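Local coordinates for protein ornithine carbamoyltransferase (Giardia intestinalis, PDB 3GRF) that probably transfers the carbamoyl group between carbamoyl phosphate and ornithine, the ornithine carbamoyltransferase reaction of arginine metabolism, at residues 237-242 / 280-285. Numbering follows the deposited sequence.
Sequences VVYTDS and MNCLPA
M280 pairs with strand 237-240 through its backbone N and its backbone O. Its N donates to V238 O at 2.9 Å, nearly straight at 170°. Its O accepts from T240 N at 3.1 Å and takes a CA-H...O contact from Y239. The M280 side chain lies on the same side of the sheet as Y239. M280 CB packs 3.4 Å from Y239 CD2, and M280 C lies over one face of the ring, offset toward its rim. With CG anti to the carbonyl carbon (chi1 -64°) and the chain extended at chi2, M280 SD reaches V237 CG1 at 3.6 Å. It also makes an oblique Met-aromatic contact with the Y239 ring. D141 and I145 of helix 135-151 touch M280. The N281 side chain points to the other face, as T240 does. Strands 237-240 and 278-281 are parallel neighbours in the five-stranded Rossmann-like sheet of the Asp/Orn-binding domain, with 278-281 outermost in this chain. C282 CB comes 3.2 Å from Y239 OH. Y239 OH hydrogen-bonds D141. C282 SG, set between its backbone N and carbonyl carbon (chi1 54°), lies 3.7 Å from D241 CB. D241 OD2 is bonded to Y166 and N172. L283 packs on V96 of a second subunit. The peptide bond before P284 is cis. A water bridges the two loops: it donates to P284 O at 2.7 Å and accepts from S242 N.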
loop_
_atom_site.group_PDB
_atom_site.type_symbol
_atom_site.label_atom_id
_atom_site.label_comp_id
_atom_site.label_asym_id
_atom_site.label_seq_id
_atom_site.Cartn_x
_atom_site.Cartn_y
_atom_site.Cartn_z
ATOM N N VAL A 237 -28.559 12.218 22.307
ATOM C CA VAL A 237 -27.719 11.289 21.548
ATOM C C VAL A 237 -27.767 9.997 22.330
ATOM O O VAL A 237 -27.576 10.016 23.551
ATOM C CB VAL A 237 -26.224 11.698 21.464
ATOM C CG1 VAL A 237 -25.422 10.639 20.610
ATOM C CG2 VAL A 237 -26.083 13.105 20.884
ATOM N N VAL A 238 -28.024 8.899 21.621
ATOM C CA VAL A 238 -27.868 7.582 22.210
ATOM C C VAL A 238 -26.841 6.769 21.432
ATOM O O VAL A 238 -27.003 6.489 20.243
ATOM C CB VAL A 238 -29.186 6.809 22.237
ATOM C CG1 VAL A 238 -28.969 5.397 22.880
ATOM C CG2 VAL A 238 -30.264 7.601 22.991
ATOM N N TYR A 239 -25.792 6.341 22.118
ATOM C CA TYR A 239 -24.665 5.804 21.409
ATOM C C TYR A 239 -24.474 4.440 22.018
ATOM O O TYR A 239 -24.609 4.285 23.225
ATOM C CB TYR A 239 -23.472 6.738 21.655
ATOM C CG TYR A 239 -22.204 6.522 20.855
ATOM C CD1 TYR A 239 -21.505 5.317 20.895
ATOM C CD2 TYR A 239 -21.677 7.543 20.131
ATOM C CE1 TYR A 239 -20.320 5.142 20.207
ATOM C CE2 TYR A 239 -20.504 7.404 19.470
ATOM C CZ TYR A 239 -19.843 6.188 19.480
ATOM O OH TYR A 239 -18.671 6.066 18.804
ATOM N N THR A 240 -24.219 3.450 21.172
ATOM C CA THR A 240 -23.868 2.118 21.655
ATOM C C THR A 240 -22.811 1.492 20.775
ATOM O O THR A 240 -22.462 2.035 19.724
ATOM C CB THR A 240 -25.114 1.220 21.799
ATOM O OG1 THR A 240 -24.742 0.029 22.511
ATOM C CG2 THR A 240 -25.725 0.897 20.454
ATOM N N ASP A 241 -22.224 0.387 21.221
ATOM C CA ASP A 241 -21.291 -0.291 20.328
ATOM C C ASP A 241 -21.166 -1.757 20.680
ATOM O O ASP A 241 -21.808 -2.210 21.613
ATOM C CB ASP A 241 -19.933 0.480 20.202
ATOM C CG ASP A 241 -18.888 0.107 21.265
ATOM O OD1 ASP A 241 -17.698 0.090 20.920
ATOM O OD2 ASP A 241 -19.227 -0.146 22.428
ATOM N N SER A 242 -20.370 -2.467 19.894
ATOM C CA SER A 242 -20.335 -3.900 19.847
ATOM C C SER A 242 -20.209 -4.499 21.235
ATOM O O SER A 242 -19.347 -4.106 22.012
ATOM C CB SER A 242 -19.175 -4.325 18.950
ATOM O OG SER A 242 -18.823 -5.672 19.197
ATOM N N MET A 280 -26.216 6.819 17.424
ATOM C CA MET A 280 -24.858 6.633 16.937
ATOM C C MET A 280 -24.324 5.257 17.351
ATOM O O MET A 280 -24.738 4.745 18.387
ATOM C CB MET A 280 -23.977 7.701 17.568
ATOM C CG MET A 280 -24.384 9.077 17.134
ATOM S SD MET A 280 -23.287 10.409 17.693
ATOM C CE MET A 280 -21.906 10.321 16.548
ATOM N N ASN A 281 -23.414 4.688 16.557
ATOM C CA ASN A 281 -22.690 3.418 16.868
ATOM C C ASN A 281 -21.440 3.480 15.976
ATOM O O ASN A 281 -21.538 3.630 14.721
ATOM C CB ASN A 281 -23.606 2.192 16.520
ATOM C CG ASN A 281 -22.953 0.801 16.761
ATOM O OD1 ASN A 281 -23.655 -0.174 16.990
ATOM N ND2 ASN A 281 -21.639 0.714 16.699
ATOM N N CYS A 282 -20.258 3.404 16.588
ATOM C CA CYS A 282 -19.017 3.576 15.837
ATOM C C CYS A 282 -18.773 2.454 14.822
ATOM O O CYS A 282 -17.932 2.602 13.931
ATOM C CB CYS A 282 -17.846 3.733 16.806
ATOM S SG CYS A 282 -17.687 2.405 18.040
ATOM N N LEU A 283 -19.513 1.349 14.952
ATOM C CA LEU A 283 -19.388 0.155 14.071
ATOM C C LEU A 283 -18.169 -0.726 14.409
ATOM O O LEU A 283 -17.248 -0.267 15.060
ATOM C CB LEU A 283 -19.424 0.507 12.567
ATOM C CG LEU A 283 -20.641 1.289 12.036
ATOM C CD1 LEU A 283 -20.497 1.688 10.553
ATOM C CD2 LEU A 283 -21.955 0.527 12.299
ATOM N N PRO A 284 -18.177 -2.011 14.005
ATOM C CA PRO A 284 -19.220 -2.805 13.334
ATOM C C PRO A 284 -20.511 -2.955 14.153
ATOM O O PRO A 284 -20.458 -3.167 15.380
ATOM C CB PRO A 284 -18.545 -4.168 13.148
ATOM C CG PRO A 284 -17.515 -4.209 14.210
ATOM C CD PRO A 284 -16.974 -2.825 14.250
ATOM N N ALA A 285 -21.648 -2.802 13.476
ATOM C CA ALA A 285 -22.973 -2.981 14.072
ATOM C C ALA A 285 -23.454 -4.432 13.968
ATOM O O ALA A 285 -23.393 -5.036 12.892
ATOM C CB ALA A 285 -23.985 -2.065 13.389
HETATM O O HOH W 1 -19.589 -1.345 17.172
#